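Local coordinates for protein erythrocyte binding antigen 140 (Plasmodium falciparum, PDB 4GF2) that probably binds a receptor on the erythrocyte surface through two Duffy-binding-like domains, serving the parasite as an adhesin during invasion, at residues 29-37 against 232-242. The protein carries 3 engineered substitutions. Sequence-based numbering, arbitrary orientation.
Sequences SEKITVCVP and QMEVLTNLYKK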
ATOM      1  N   SER A  29       5.259  11.790 -32.865  1.00 81.12           N
ATOM      2  CA  SER A  29       5.021  13.165 -33.302  1.00 89.03           C
ATOM      3  C   SER A  29       3.538  13.527 -33.319  1.00 90.60           C
ATOM      4  O   SER A  29       3.176  14.675 -33.082  1.00 91.53           O
ATOM      5  CB  SER A  29       5.623  13.392 -34.692  1.00 93.33           C
ATOM      6  OG  SER A  29       5.069  12.496 -35.640  1.00 94.27           O
ATOM      7  N   GLU A  30       2.683  12.547 -33.589  1.00 88.74           N
ATOM      8  CA  GLU A  30       1.248  12.797 -33.662  1.00 97.72           C
ATOM      9  C   GLU A  30       0.578  12.706 -32.293  1.00 91.00           C
ATOM     10  O   GLU A  30      -0.638  12.540 -32.203  1.00 90.43           O
ATOM     11  CB  GLU A  30       0.585  11.805 -34.619  1.00102.10           C
ATOM     12  CG  GLU A  30       1.222  11.752 -35.994  1.00108.58           C
ATOM     13  CD  GLU A  30       0.577  10.711 -36.890  1.00110.65           C
ATOM     14  OE1 GLU A  30      -0.638  10.463 -36.736  1.00112.26           O
ATOM     15  OE2 GLU A  30       1.287  10.138 -37.743  1.00109.40           O
ATOM     16  N   LYS A  31       1.371  12.813 -31.230  1.00 86.46           N
ATOM     17  CA  LYS A  31       0.851  12.729 -29.868  1.00 89.40           C
ATOM     18  C   LYS A  31       0.252  11.352 -29.586  1.00 91.22           C
ATOM     19  O   LYS A  31      -0.474  11.170 -28.608  1.00 96.00           O
ATOM     20  CB  LYS A  31      -0.203  13.813 -29.628  1.00 94.33           C
ATOM     21  CG  LYS A  31       0.297  15.227 -29.869  1.00 98.64           C
ATOM     22  CD  LYS A  31      -0.853  16.221 -29.893  1.00105.65           C
ATOM     23  CE  LYS A  31      -0.370  17.631 -30.186  1.00110.40           C
ATOM     24  NZ  LYS A  31      -1.504  18.579 -30.374  1.00117.49           N
ATOM     25  N   ILE A  32       0.558  10.388 -30.447  1.00 79.55           N
ATOM     26  CA  ILE A  32       0.056   9.028 -30.291  1.00 76.81           C
ATOM     27  C   ILE A  32       1.044   8.191 -29.487  1.00 73.04           C
ATOM     28  O   ILE A  32       2.238   8.168 -29.791  1.00 69.39           O
ATOM     29  CB  ILE A  32      -0.160   8.350 -31.659  1.00 75.38           C
ATOM     30  CG1 ILE A  32      -1.204   9.113 -32.477  1.00 83.84           C
ATOM     31  CG2 ILE A  32      -0.582   6.896 -31.483  1.00 71.06           C
ATOM     32  CD1 ILE A  32      -2.586   9.115 -31.862  1.00 89.90           C
ATOM     33  N   THR A  33       0.548   7.506 -28.462  1.00 73.11           N
ATOM     34  CA  THR A  33       1.379   6.600 -27.675  1.00 69.38           C
ATOM     35  C   THR A  33       1.554   5.261 -28.390  1.00 64.24           C
ATOM     36  O   THR A  33       0.597   4.702 -28.925  1.00 64.27           O
ATOM     37  CB  THR A  33       0.777   6.344 -26.278  1.00 71.12           C
ATOM     38  OG1 THR A  33       0.822   7.546 -25.504  1.00 75.40           O
ATOM     39  CG2 THR A  33       1.551   5.259 -25.544  1.00 67.39           C
ATOM     40  N   VAL A  34       2.787   4.761 -28.399  1.00 60.26           N
ATOM     41  CA  VAL A  34       3.083   3.428 -28.911  1.00 56.50           C
ATOM     42  C   VAL A  34       4.044   2.709 -27.969  1.00 54.15           C
ATOM     43  O   VAL A  34       4.816   3.347 -27.256  1.00 54.61           O
ATOM     44  CB  VAL A  34       3.718   3.472 -30.321  1.00 55.18           C
ATOM     45  CG1 VAL A  34       2.711   3.952 -31.351  1.00 58.35           C
ATOM     46  CG2 VAL A  34       4.962   4.354 -30.325  1.00 55.86           C
ATOM     47  N   CYS A  35       3.987   1.378 -27.976  1.00 52.04           N
ATOM     48  CA  CYS A  35       4.878   0.557 -27.167  1.00 52.05           C
ATOM     49  C   CYS A  35       5.758  -0.292 -28.070  1.00 48.22           C
ATOM     50  O   CYS A  35       5.273  -1.178 -28.774  1.00 45.90           O
ATOM     51  CB  CYS A  35       4.077  -0.351 -26.233  1.00 54.99           C
ATOM     52  SG  CYS A  35       3.135   0.529 -24.970  1.00 85.16           S
ATOM     53  N   VAL A  36       7.057  -0.022 -28.033  1.00 47.91           N
ATOM     54  CA  VAL A  36       8.015  -0.709 -28.882  1.00 46.72           C
ATOM     55  C   VAL A  36       8.854  -1.691 -28.067  1.00 46.87           C
ATOM     56  O   VAL A  36       9.272  -1.383 -26.953  1.00 49.19           O
ATOM     57  CB  VAL A  36       8.951   0.300 -29.562  1.00 46.70           C
ATOM     58  CG1 VAL A  36       9.903  -0.407 -30.508  1.00 46.30           C
ATOM     59  CG2 VAL A  36       8.139   1.347 -30.305  1.00 46.34           C
ATOM     60  N   PRO A  37       9.103  -2.886 -28.620  1.00 44.48           N
ATOM     61  CA  PRO A  37       9.959  -3.843 -27.914  1.00 42.85           C
ATOM     62  C   PRO A  37      11.431  -3.465 -28.038  1.00 41.43           C
ATOM     63  O   PRO A  37      11.859  -2.973 -29.082  1.00 39.99           O
ATOM     64  CB  PRO A  37       9.676  -5.160 -28.639  1.00 40.89           C
ATOM     65  CG  PRO A  37       9.289  -4.755 -30.017  1.00 39.91           C
ATOM     66  CD  PRO A  37       8.590  -3.429 -29.891  1.00 42.59           C
ATOM     67  N   GLN A 232       0.396  -1.187 -20.933  1.00 53.84           N
ATOM     68  CA  GLN A 232       1.033  -1.551 -22.195  1.00 52.66           C
ATOM     69  C   GLN A 232       0.033  -2.197 -23.144  1.00 53.98           C
ATOM     70  O   GLN A 232      -0.072  -1.804 -24.308  1.00 58.19           O
ATOM     71  CB  GLN A 232       2.211  -2.502 -21.955  1.00 50.83           C
ATOM     72  CG  GLN A 232       3.475  -1.811 -21.461  1.00 51.98           C
ATOM     73  CD  GLN A 232       4.625  -2.779 -21.238  1.00 52.16           C
ATOM     74  OE1 GLN A 232       4.466  -3.994 -21.362  1.00 52.73           O
ATOM     75  NE2 GLN A 232       5.794  -2.241 -20.908  1.00 52.72           N
ATOM     76  N   MET A 233      -0.707  -3.183 -22.648  1.00 51.61           N
ATOM     77  CA  MET A 233      -1.646  -3.898 -23.497  1.00 50.78           C
ATOM     78  C   MET A 233      -2.757  -2.967 -23.969  1.00 53.76           C
ATOM     79  O   MET A 233      -3.226  -3.083 -25.097  1.00 54.84           O
ATOM     80  CB  MET A 233      -2.238  -5.109 -22.776  1.00 50.04           C
ATOM     81  CG  MET A 233      -2.730  -6.191 -23.735  1.00 50.59           C
ATOM     82  SD  MET A 233      -3.530  -7.582 -22.915  1.00 75.82           S
ATOM     83  CE  MET A 233      -5.062  -6.832 -22.392  1.00145.28           C
ATOM     84  N   GLU A 234      -3.174  -2.043 -23.112  1.00 55.70           N
ATOM     85  CA  GLU A 234      -4.182  -1.065 -23.503  1.00 59.90           C
ATOM     86  C   GLU A 234      -3.722  -0.335 -24.759  1.00 62.14           C
ATOM     87  O   GLU A 234      -4.440  -0.286 -25.755  1.00 64.79           O
ATOM     88  CB  GLU A 234      -4.447  -0.069 -22.372  1.00 61.85           C
ATOM     89  CG  GLU A 234      -5.266  -0.642 -21.227  1.00 64.91           C
ATOM     90  CD  GLU A 234      -5.377   0.313 -20.051  1.00 71.13           C
ATOM     91  OE1 GLU A 234      -5.002   1.494 -20.206  1.00 75.91           O
ATOM     92  OE2 GLU A 234      -5.839  -0.119 -18.974  1.00 71.89           O
ATOM     93  N   VAL A 235      -2.516   0.219 -24.713  1.00 60.86           N
ATOM     94  CA  VAL A 235      -1.954   0.910 -25.865  1.00 59.45           C
ATOM     95  C   VAL A 235      -2.001   0.022 -27.101  1.00 60.59           C
ATOM     96  O   VAL A 235      -2.596   0.379 -28.116  1.00 63.56           O
ATOM     97  CB  VAL A 235      -0.494   1.316 -25.609  1.00 53.68           C
ATOM     98  CG1 VAL A 235       0.203   1.685 -26.917  1.00 52.95           C
ATOM     99  CG2 VAL A 235      -0.434   2.464 -24.614  1.00 53.51           C
ATOM    100  N   LEU A 236      -1.370  -1.140 -27.002  1.00 57.72           N
ATOM    101  CA  LEU A 236      -1.267  -2.059 -28.129  1.00 56.37           C
ATOM    102  C   LEU A 236      -2.643  -2.448 -28.661  1.00 60.05           C
ATOM    103  O   LEU A 236      -2.844  -2.545 -29.871  1.00 58.60           O
ATOM    104  CB  LEU A 236      -0.490  -3.315 -27.719  1.00 52.45           C
ATOM    105  CG  LEU A 236       0.980  -3.099 -27.347  1.00 48.76           C
ATOM    106  CD1 LEU A 236       1.609  -4.382 -26.805  1.00 43.98           C
ATOM    107  CD2 LEU A 236       1.760  -2.592 -28.549  1.00 50.23           C
ATOM    108  N   THR A 237      -3.586  -2.665 -27.751  1.00 64.95           N
ATOM    109  CA  THR A 237      -4.908  -3.145 -28.126  1.00 69.07           C
ATOM    110  C   THR A 237      -5.715  -2.037 -28.797  1.00 71.53           C
ATOM    111  O   THR A 237      -6.522  -2.300 -29.690  1.00 76.03           O
ATOM    112  CB  THR A 237      -5.679  -3.694 -26.907  1.00 71.47           C
ATOM    113  OG1 THR A 237      -6.443  -4.839 -27.299  1.00 75.05           O
ATOM    114  CG2 THR A 237      -6.609  -2.642 -26.318  1.00 72.39           C
ATOM    115  N   ASN A 238      -5.496  -0.798 -28.366  1.00 68.61           N
ATOM    116  CA  ASN A 238      -6.160   0.343 -28.982  1.00 69.21           C
ATOM    117  C   ASN A 238      -5.575   0.610 -30.361  1.00 64.72           C
ATOM    118  O   ASN A 238      -6.300   0.942 -31.298  1.00 67.47           O
ATOM    119  CB  ASN A 238      -6.026   1.588 -28.106  1.00 73.45           C
ATOM    120  CG  ASN A 238      -6.694   1.423 -26.755  1.00 79.01           C
ATOM    121  OD1 ASN A 238      -7.557   0.562 -26.576  1.00 82.25           O
ATOM    122  ND2 ASN A 238      -6.300   2.253 -25.795  1.00 81.03           N
ATOM    123  N   LEU A 239      -4.261   0.454 -30.483  1.00 59.10           N
ATOM    124  CA  LEU A 239      -3.588   0.637 -31.763  1.00 56.73           C
ATOM    125  C   LEU A 239      -4.076  -0.382 -32.789  1.00 55.70           C
ATOM    126  O   LEU A 239      -4.114  -0.100 -33.987  1.00 55.63           O
ATOM    127  CB  LEU A 239      -2.072   0.534 -31.590  1.00 53.48           C
ATOM    128  CG  LEU A 239      -1.427   1.717 -30.866  1.00 53.64           C
ATOM    129  CD1 LEU A 239       0.028   1.430 -30.572  1.00 50.59           C
ATOM    130  CD2 LEU A 239      -1.558   2.992 -31.688  1.00 55.15           C
ATOM    131  N   TYR A 240      -4.452  -1.566 -32.320  1.00 55.51           N
ATOM    132  CA  TYR A 240      -5.004  -2.577 -33.208  1.00 57.21           C
ATOM    133  C   TYR A 240      -6.312  -2.080 -33.807  1.00 63.15           C
ATOM    134  O   TYR A 240      -6.448  -1.981 -35.026  1.00 63.52           O
ATOM    135  CB  TYR A 240      -5.229  -3.894 -32.469  1.00 56.49           C
ATOM    136  CG  TYR A 240      -5.731  -4.996 -33.371  1.00 56.64           C
ATOM    137  CD1 TYR A 240      -4.872  -5.646 -34.247  1.00 52.85           C
ATOM    138  CD2 TYR A 240      -7.063  -5.381 -33.353  1.00 60.50           C
ATOM    139  CE1 TYR A 240      -5.325  -6.651 -35.077  1.00 53.42           C
ATOM    140  CE2 TYR A 240      -7.525  -6.388 -34.180  1.00 60.92           C
ATOM    141  CZ  TYR A 240      -6.652  -7.018 -35.038  1.00 58.01           C
ATOM    142  OH  TYR A 240      -7.110  -8.019 -35.859  1.00 60.04           O
ATOM    143  N   LYS A 241      -7.269  -1.762 -32.942  1.00 68.36           N
ATOM    144  CA  LYS A 241      -8.565  -1.260 -33.382  1.00 75.61           C
ATOM    145  C   LYS A 241      -8.389  -0.072 -34.320  1.00 77.17           C
ATOM    146  O   LYS A 241      -9.005  -0.013 -35.383  1.00 79.48           O
ATOM    147  CB  LYS A 241      -9.411  -0.850 -32.174  1.00 81.63           C
ATOM    148  CG  LYS A 241      -9.892  -2.020 -31.328  1.00 85.04           C
ATOM    149  CD  LYS A 241     -10.446  -1.552 -29.991  1.00 91.64           C
ATOM    150  CE  LYS A 241     -10.966  -2.717 -29.163  1.00 95.99           C
ATOM    151  NZ  LYS A 241     -11.249  -2.327 -27.753  1.00 99.61           N
ATOM    152  N   LYS A 242      -7.533   0.863 -33.925  1.00 76.04           N
ATOM    153  CA  LYS A 242      -7.312   2.081 -34.697  1.00 77.60           C
ATOM    154  C   LYS A 242      -6.796   1.781 -36.101  1.00 71.92           C
ATOM    155  O   LYS A 242      -7.110   2.496 -37.049  1.00 72.02           O
ATOM    156  CB  LYS A 242      -6.328   2.998 -33.969  1.00 80.78           C
ATOM    157  CG  LYS A 242      -5.909   4.204 -34.786  1.00 86.98           C
ATOM    158  CD  LYS A 242      -5.106   5.192 -33.963  1.00 92.08           C
ATOM    159  CE  LYS A 242      -4.737   6.412 -34.793  1.00 98.53           C
ATOM    160  NZ  LYS A 242      -4.040   7.451 -33.989  1.00102.42           N
TER
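Val235 covers one face of the peptide group between Thr33 and Val34, and Leu239 meets its oxygen edge. Over the face, the CG1 methyl of Val235 lies 3.6 Å from Thr33 O; at the edge, Leu239 brings CD1 to 3.7 Å from Thr33 O. The amide of Gln232, by contrast, turns from the strand: its OE1 accepts a hydrogen bond from Trp183 NE1 in helix 175-202, and its aliphatic part borders Cys35.

Further apolar contacts surround this peptide group. With OG1 beside the backbone N (chi1 -67°), Thr33 leaves CG2 anti to that N, 3.6 Å from Val235 CG2, the two side chains crossing at nearly a right angle. The side chain of Val34 starts out away from the helix, yet CG1 lies 3.8 Å from Leu239 CD1. Cys35, disulfide-bonded to Cys25, places SG 3.7 Å from Val235 CG1, and its CB meets Leu236 CD2. At the solvent-facing end, Ile32 and an extended Lys242 approach tip to tip, although the separation modelled is too short to be relied on.

Strand 33-37, half of an antiparallel hairpin with strand 23-27 in the first Duffy-binding-like region, crosses residues 232-242, the C-terminal part of helix 213-242, at 110°. No hydrogen bond joins the two segments. Val34 and Val36 form backbone hydrogen bonds to Arg26 and Ile24. The example illustrates how a strand paired within its own hairpin can dock on a helix through methyl-to-carbonyl and methyl-to-sulfur contacts, the disulfide sulfur having no thiol proton to donate.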